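Side-chain contacts in heme oxygenase (Leptospira interrogans, PDB 5KZL), which catalyses the oxygen-dependent opening of heme, a reaction that in this enzyme family yields biliverdin, carbon monoxide and free iron: residues 131-134 / 135-138; 169-172 / 173-177. The protein carries 1 engineered substitution. All blocks are in the same frame, centred on the assembly; numbering follows the deposited sequence.

Overall arrangement
Interactions 1 and 2 sit on helices 125-151 and 170-183, which follow each other in the chain, and their centres are about 11 Å apart. Both reach the heme from the side of the iron-bound water. Residues 131-138 form the part of the distal helix that lies against the porphyrin, while residues 169-177 reach the ligand through one lysine that grips a propionate. The two helices touch directly: Leu137 CD2 of interaction 1 packs 3.5 Å from Phe173 CD1 of interaction 2 and 3.6 Å from Lys174 CG, and Leu134 CD2 lies 3.8 Å from Tyr177 CD1. Interaction 1 is buried and interaction 2 at the surface, their centres about 6 and 17 Å from the chain centre.

Interaction 1 of 2, residues 131-134 / 135-138; sequences VRYL and GDLS. With HEM (protoporphyrin IX containing Fe), chain B.
The distal helix of the heme oxygenase fold crosses the porphyrin here, and within it Arg132 and Asp136, one turn apart, form a salt bridge. NH2 of Arg132 lies 2.9 Å from OD1 of Asp136 and uses the syn lone pair of that oxygen. The bond is far from straight, 131° at the hydrogen, and the guanidinium and carboxylate planes stand 50° apart. Arg132 gets there by folding: its chain bends at both chi2 and chi3, which brings its end forward to the next turn. Tyr55 OH fixes the pair from outside, bonding both NE of Arg132 and OD2 of Asp136, and Asn205 takes NH1. Both groups are buried; the carboxylate is held through Arg132 at OD1 and Tyr55 at OD2, the guanidinium by Asp136, Tyr55 and Asn205.

On the heme side the backbone comes closest at Gly135, which has no side chain: its CA lies 3.2 Å from HEM C4A, directly against the porphyrin. Its carbonyl O accepts a hydrogen bond of 2.7 Å from the water that is bound to the iron at 2.3 Å, consistent with the helix backbone orienting that water. Ser138 folds its hydroxyl back beside its own backbone N (chi1 -52°), and OG donates to Leu134 O over 2.7 Å. The backbone N of Ser138 reaches the same oxygen from the opposite face of the carbonyl plane. CB of Ser138 meanwhile meets HEM CBD at 3.4 Å.

Around this buried turn, helix 41-64 touches Arg132 and Tyr133, whose OH bonds Glu59. Helix 188-210 packs against Val131, and helix 170-183 covers Leu134 and Leu137.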
loop_
_atom_site.group_PDB
_atom_site.type_symbol
_atom_site.label_atom_id
_atom_site.label_comp_id
_atom_site.label_asym_id
_atom_site.label_seq_id
_atom_site.Cartn_x
_atom_site.Cartn_y
_atom_site.Cartn_z
ATOM N N VAL A 131 -3.652 3.942 -4.067
ATOM C CA VAL A 131 -4.354 2.979 -3.220
ATOM C C VAL A 131 -3.507 2.571 -2.042
ATOM O O VAL A 131 -3.978 2.669 -0.919
ATOM C CB VAL A 131 -4.928 1.762 -3.995
ATOM C CG1 VAL A 131 -5.606 0.792 -3.039
ATOM C CG2 VAL A 131 -5.917 2.218 -5.062
ATOM N N ARG A 132 -2.270 2.141 -2.285
ATOM C CA ARG A 132 -1.385 1.764 -1.188
ATOM C C ARG A 132 -0.753 2.982 -0.444
ATOM O O ARG A 132 -1.025 3.137 0.740
ATOM C CB ARG A 132 -0.305 0.740 -1.635
ATOM C CG ARG A 132 -0.837 -0.712 -1.844
ATOM C CD ARG A 132 -1.775 -1.307 -0.757
ATOM N NE ARG A 132 -1.331 -1.047 0.622
ATOM C CZ ARG A 132 -2.005 -1.336 1.734
ATOM N NH1 ARG A 132 -3.178 -1.969 1.672
ATOM N NH2 ARG A 132 -1.521 -0.984 2.919
ATOM N N TYR A 133 0.094 3.810 -1.088
ATOM C CA TYR A 133 0.794 4.877 -0.335
ATOM C C TYR A 133 -0.074 5.954 0.242
ATOM O O TYR A 133 0.170 6.345 1.385
ATOM C CB TYR A 133 1.884 5.539 -1.160
ATOM C CG TYR A 133 2.981 4.619 -1.636
ATOM C CD1 TYR A 133 3.572 3.692 -0.771
ATOM C CD2 TYR A 133 3.498 4.736 -2.919
ATOM C CE1 TYR A 133 4.614 2.869 -1.200
ATOM C CE2 TYR A 133 4.548 3.931 -3.354
ATOM C CZ TYR A 133 5.103 3.002 -2.491
ATOM O OH TYR A 133 6.112 2.202 -2.948
ATOM N N LEU A 134 -1.077 6.468 -0.517
ATOM C CA LEU A 134 -1.876 7.526 0.112
ATOM C C LEU A 134 -2.687 6.959 1.292
ATOM O O LEU A 134 -2.817 7.638 2.306
ATOM C CB LEU A 134 -2.738 8.335 -0.900
ATOM C CG LEU A 134 -3.432 9.583 -0.322
ATOM C CD1 LEU A 134 -2.449 10.539 0.389
ATOM C CD2 LEU A 134 -4.242 10.293 -1.379
ATOM N N GLY A 135 -3.114 5.698 1.188
ATOM C CA GLY A 135 -3.794 4.995 2.280
ATOM C C GLY A 135 -2.883 4.831 3.484
ATOM O O GLY A 135 -3.290 5.105 4.617
ATOM N N ASP A 136 -1.617 4.430 3.232
ATOM C CA ASP A 136 -0.601 4.229 4.288
ATOM C C ASP A 136 -0.314 5.544 5.017
ATOM O O ASP A 136 -0.289 5.590 6.245
ATOM C CB ASP A 136 0.719 3.721 3.712
ATOM C CG ASP A 136 0.692 2.370 3.032
ATOM O OD1 ASP A 136 -0.195 1.553 3.361
ATOM O OD2 ASP A 136 1.576 2.123 2.196
ATOM N N LEU A 137 -0.107 6.609 4.257
ATOM C CA LEU A 137 0.138 7.907 4.872
ATOM C C LEU A 137 -1.091 8.391 5.669
ATOM O O LEU A 137 -0.924 8.924 6.769
ATOM C CB LEU A 137 0.526 8.932 3.805
ATOM C CG LEU A 137 1.223 10.186 4.334
ATOM C CD1 LEU A 137 2.486 9.848 5.107
ATOM C CD2 LEU A 137 1.553 11.106 3.208
ATOM N N SER A 138 -2.318 8.162 5.141
ATOM C CA SER A 138 -3.550 8.593 5.804
ATOM C C SER A 138 -3.881 7.816 7.080
ATOM O O SER A 138 -4.331 8.417 8.050
ATOM C CB SER A 138 -4.727 8.583 4.834
ATOM O OG SER A 138 -4.394 9.325 3.672
HETATM C CHA HEM B . -7.882 6.967 3.624
HETATM C CHB HEM B . -6.662 3.030 1.278
HETATM C CHC HEM B . -8.038 0.468 5.072
HETATM C CHD HEM B . -8.355 4.387 7.597
HETATM C C1A HEM B . -7.428 6.115 2.677
HETATM C C2A HEM B . -7.050 6.526 1.356
HETATM C C3A HEM B . -6.736 5.413 0.699
HETATM C C4A HEM B . -6.883 4.339 1.577
HETATM C CMA HEM B . -6.253 5.302 -0.694
HETATM C CAA HEM B . -7.004 7.929 0.805
HETATM C CBA HEM B . -8.395 8.460 0.388
HETATM C CGA HEM B . -8.257 9.761 -0.286
HETATM O O1A HEM B . -8.599 9.896 -1.421
HETATM O O2A HEM B . -7.775 10.686 0.347
HETATM C C1B HEM B . -6.951 1.956 2.102
HETATM C C2B HEM B . -6.852 0.566 1.685
HETATM C C3B HEM B . -7.247 -0.133 2.767
HETATM C C4B HEM B . -7.590 0.834 3.821
HETATM C CMB HEM B . -6.379 0.016 0.383
HETATM C CAB HEM B . -7.366 -1.523 2.960
HETATM C CBB HEM B . -7.321 -2.193 1.925
HETATM C C1C HEM B . -8.108 1.258 6.163
HETATM C C2C HEM B . -8.142 0.829 7.519
HETATM C C3C HEM B . -8.222 1.967 8.230
HETATM C C4C HEM B . -8.201 3.078 7.313
HETATM C CMC HEM B . -8.089 -0.610 8.032
HETATM C CAC HEM B . -8.301 2.017 9.672
HETATM C CBC HEM B . -7.986 3.075 10.299
HETATM C C1D HEM B . -8.355 5.422 6.685
HETATM C C2D HEM B . -8.597 6.836 7.068
HETATM C C3D HEM B . -8.432 7.540 5.977
HETATM C C4D HEM B . -8.115 6.574 4.915
HETATM C CMD HEM B . -8.887 7.352 8.435
HETATM C CAD HEM B . -8.608 9.029 5.861
HETATM C CBD HEM B . -7.488 9.817 6.430
HETATM C CGD HEM B . -7.672 11.292 6.283
HETATM O O1D HEM B . -8.448 11.740 5.528
HETATM O O2D HEM B . -6.981 12.000 6.951
HETATM N NA HEM B . -7.332 4.782 2.721
HETATM N NB HEM B . -7.414 1.972 3.305
HETATM N NC HEM B . -8.158 2.570 6.112
HETATM N ND HEM B . -8.070 5.347 5.403
HETATM FE FE HEM B . -7.770 3.710 4.399
HETATM O O HOH W 1 -5.603 3.713 5.103
#

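Interaction 2 of 2, residues 169-172 / 173-177; sequences DING and FKQNY. With HEM (protoporphyrin IX containing Fe), chain B.
Lys174 and Ile170, one turn apart, cross at an angle, with CG2 of the isoleucine 4.0 Å from CD of the lysine. The aliphatic part of Lys174 runs past the Ile170 carbonyl, CG lying 3.4 Å from that O, before a bend at chi3 (59°) turns the chain toward the heme. There NZ donates a 2.9 Å hydrogen bond to propionate oxygen O2D; if, as expected, the amine and the propionate are charged, electrostatics would add to it.

On the exposed side Gln175 runs past the carbonyl of Asn171, its CG 3.3 Å from that O. The asparagine side chain is modelled in two conformers, so how the two amides pair is doubtful.

All this occupies the first turns of helix 170-183, where Asp169 is the N-cap. Its OD1 accepts from Gly172 N at 2.9 Å, with the N-H coming from above the carboxylate plane, 60° out of it. The carbonyl O of Asp169 takes Phe173 N, also over 2.9 Å.

With CG opposite the backbone N (chi1 -161°), Phe173 sends its ring off the helix, where it meets Phe76 edge-to-face.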
loop_
_atom_site.group_PDB
_atom_site.type_symbol
_atom_site.label_atom_id
_atom_site.label_comp_id
_atom_site.label_asym_id
_atom_site.label_seq_id
_atom_site.Cartn_x
_atom_site.Cartn_y
_atom_site.Cartn_z
ATOM N N ASP A 169 6.164 16.400 8.149
ATOM C CA ASP A 169 4.844 17.041 8.085
ATOM C C ASP A 169 3.911 16.144 7.265
ATOM O O ASP A 169 3.761 16.338 6.062
ATOM C CB ASP A 169 4.963 18.444 7.444
ATOM C CG ASP A 169 3.660 19.201 7.258
ATOM O OD1 ASP A 169 2.622 18.752 7.809
ATOM O OD2 ASP A 169 3.667 20.222 6.529
ATOM N N ILE A 170 3.265 15.187 7.920
ATOM C CA ILE A 170 2.376 14.230 7.255
ATOM C C ILE A 170 1.226 14.924 6.533
ATOM O O ILE A 170 0.955 14.599 5.370
ATOM C CB ILE A 170 1.877 13.145 8.262
ATOM C CG1 ILE A 170 3.071 12.340 8.828
ATOM C CG2 ILE A 170 0.836 12.202 7.605
ATOM C CD1 ILE A 170 2.789 11.587 10.141
ATOM N N ASN A 171 0.548 15.875 7.228
ATOM C CA ASN A 171 -0.589 16.634 6.687
ATOM C C ASN A 171 -0.182 17.394 5.429
ATOM O O ASN A 171 -0.866 17.341 4.420
ATOM C CB ASN A 171 -1.160 17.585 7.748
ATOM C CG ASN A 171 -2.442 18.273 7.343
ATOM O OD1 ASN A 171 -3.480 17.634 7.135
ATOM N ND2 ASN A 171 -2.412 19.600 7.280
ATOM N N GLY A 172 0.972 18.074 5.500
ATOM C CA GLY A 172 1.490 18.829 4.362
ATOM C C GLY A 172 1.833 17.918 3.196
ATOM O O GLY A 172 1.530 18.249 2.042
ATOM N N PHE A 173 2.425 16.732 3.485
ATOM C CA PHE A 173 2.783 15.759 2.452
ATOM C C PHE A 173 1.554 15.163 1.772
ATOM O O PHE A 173 1.551 15.019 0.555
ATOM C CB PHE A 173 3.666 14.639 3.013
ATOM C CG PHE A 173 4.438 13.889 1.951
ATOM C CD1 PHE A 173 3.836 12.869 1.216
ATOM C CD2 PHE A 173 5.768 14.193 1.691
ATOM C CE1 PHE A 173 4.551 12.180 0.231
ATOM C CE2 PHE A 173 6.481 13.509 0.696
ATOM C CZ PHE A 173 5.877 12.490 -0.004
ATOM N N LYS A 174 0.495 14.837 2.540
ATOM C CA LYS A 174 -0.750 14.313 1.967
ATOM C C LYS A 174 -1.328 15.320 0.970
ATOM O O LYS A 174 -1.734 14.926 -0.123
ATOM C CB LYS A 174 -1.783 14.059 3.072
ATOM C CG LYS A 174 -1.559 12.774 3.885
ATOM C CD LYS A 174 -2.312 12.792 5.212
ATOM C CE LYS A 174 -3.813 12.947 5.143
ATOM N NZ LYS A 174 -4.399 13.184 6.502
ATOM N N GLN A 175 -1.322 16.626 1.339
ATOM C CA GLN A 175 -1.826 17.712 0.495
ATOM C C GLN A 175 -0.992 17.816 -0.772
ATOM O O GLN A 175 -1.550 17.844 -1.875
ATOM C CB GLN A 175 -1.822 19.060 1.254
ATOM C CG GLN A 175 -2.840 19.117 2.398
ATOM C CD GLN A 175 -2.665 20.294 3.333
ATOM O OE1 GLN A 175 -1.638 20.988 3.351
ATOM N NE2 GLN A 175 -3.651 20.504 4.180
ATOM N N ASN A 176 0.354 17.781 -0.613
ATOM C CA ASN A 176 1.312 17.860 -1.705
ATOM C C ASN A 176 1.147 16.667 -2.646
ATOM O O ASN A 176 1.232 16.835 -3.857
ATOM C CB ASN A 176 2.729 17.943 -1.163
ATOM C CG ASN A 176 3.088 19.268 -0.533
ATOM O OD1 ASN A 176 2.268 20.182 -0.408
ATOM N ND2 ASN A 176 4.334 19.390 -0.113
ATOM N N TYR A 177 0.863 15.480 -2.089
ATOM C CA TYR A 177 0.603 14.266 -2.853
ATOM C C TYR A 177 -0.653 14.427 -3.722
ATOM O O TYR A 177 -0.625 14.058 -4.896
ATOM C CB TYR A 177 0.488 13.033 -1.925
ATOM C CG TYR A 177 0.303 11.742 -2.691
ATOM C CD1 TYR A 177 -0.965 11.319 -3.084
ATOM C CD2 TYR A 177 1.403 10.983 -3.093
ATOM C CE1 TYR A 177 -1.136 10.180 -3.869
ATOM C CE2 TYR A 177 1.240 9.822 -3.849
ATOM C CZ TYR A 177 -0.030 9.445 -4.256
ATOM O OH TYR A 177 -0.227 8.313 -4.975
HETATM C CHA HEM B . -7.882 6.967 3.624
HETATM C CHB HEM B . -6.662 3.030 1.278
HETATM C CHC HEM B . -8.038 0.468 5.072
HETATM C CHD HEM B . -8.355 4.387 7.597
HETATM C C1A HEM B . -7.428 6.115 2.677
HETATM C C2A HEM B . -7.050 6.526 1.356
HETATM C C3A HEM B . -6.736 5.413 0.699
HETATM C C4A HEM B . -6.883 4.339 1.577
HETATM C CMA HEM B . -6.253 5.302 -0.694
HETATM C CAA HEM B . -7.004 7.929 0.805
HETATM C CBA HEM B . -8.395 8.460 0.388
HETATM C CGA HEM B . -8.257 9.761 -0.286
HETATM O O1A HEM B . -8.599 9.896 -1.421
HETATM O O2A HEM B . -7.775 10.686 0.347
HETATM C C1B HEM B . -6.951 1.956 2.102
HETATM C C2B HEM B . -6.852 0.566 1.685
HETATM C C3B HEM B . -7.247 -0.133 2.767
HETATM C C4B HEM B . -7.590 0.834 3.821
HETATM C CMB HEM B . -6.379 0.016 0.383
HETATM C CAB HEM B . -7.366 -1.523 2.960
HETATM C CBB HEM B . -7.321 -2.193 1.925
HETATM C C1C HEM B . -8.108 1.258 6.163
HETATM C C2C HEM B . -8.142 0.829 7.519
HETATM C C3C HEM B . -8.222 1.967 8.230
HETATM C C4C HEM B . -8.201 3.078 7.313
HETATM C CMC HEM B . -8.089 -0.610 8.032
HETATM C CAC HEM B . -8.301 2.017 9.672
HETATM C CBC HEM B . -7.986 3.075 10.299
HETATM C C1D HEM B . -8.355 5.422 6.685
HETATM C C2D HEM B . -8.597 6.836 7.068
HETATM C C3D HEM B . -8.432 7.540 5.977
HETATM C C4D HEM B . -8.115 6.574 4.915
HETATM C CMD HEM B . -8.887 7.352 8.435
HETATM C CAD HEM B . -8.608 9.029 5.861
HETATM C CBD HEM B . -7.488 9.817 6.430
HETATM C CGD HEM B . -7.672 11.292 6.283
HETATM O O1D HEM B . -8.448 11.740 5.528
HETATM O O2D HEM B . -6.981 12.000 6.951
HETATM N NA HEM B . -7.332 4.782 2.721
HETATM N NB HEM B . -7.414 1.972 3.305
HETATM N NC HEM B . -8.158 2.570 6.112
HETATM N ND HEM B . -8.070 5.347 5.403
HETATM FE FE HEM B . -7.770 3.710 4.399
HETATM O O HOH W 1 -5.603 3.713 5.103
#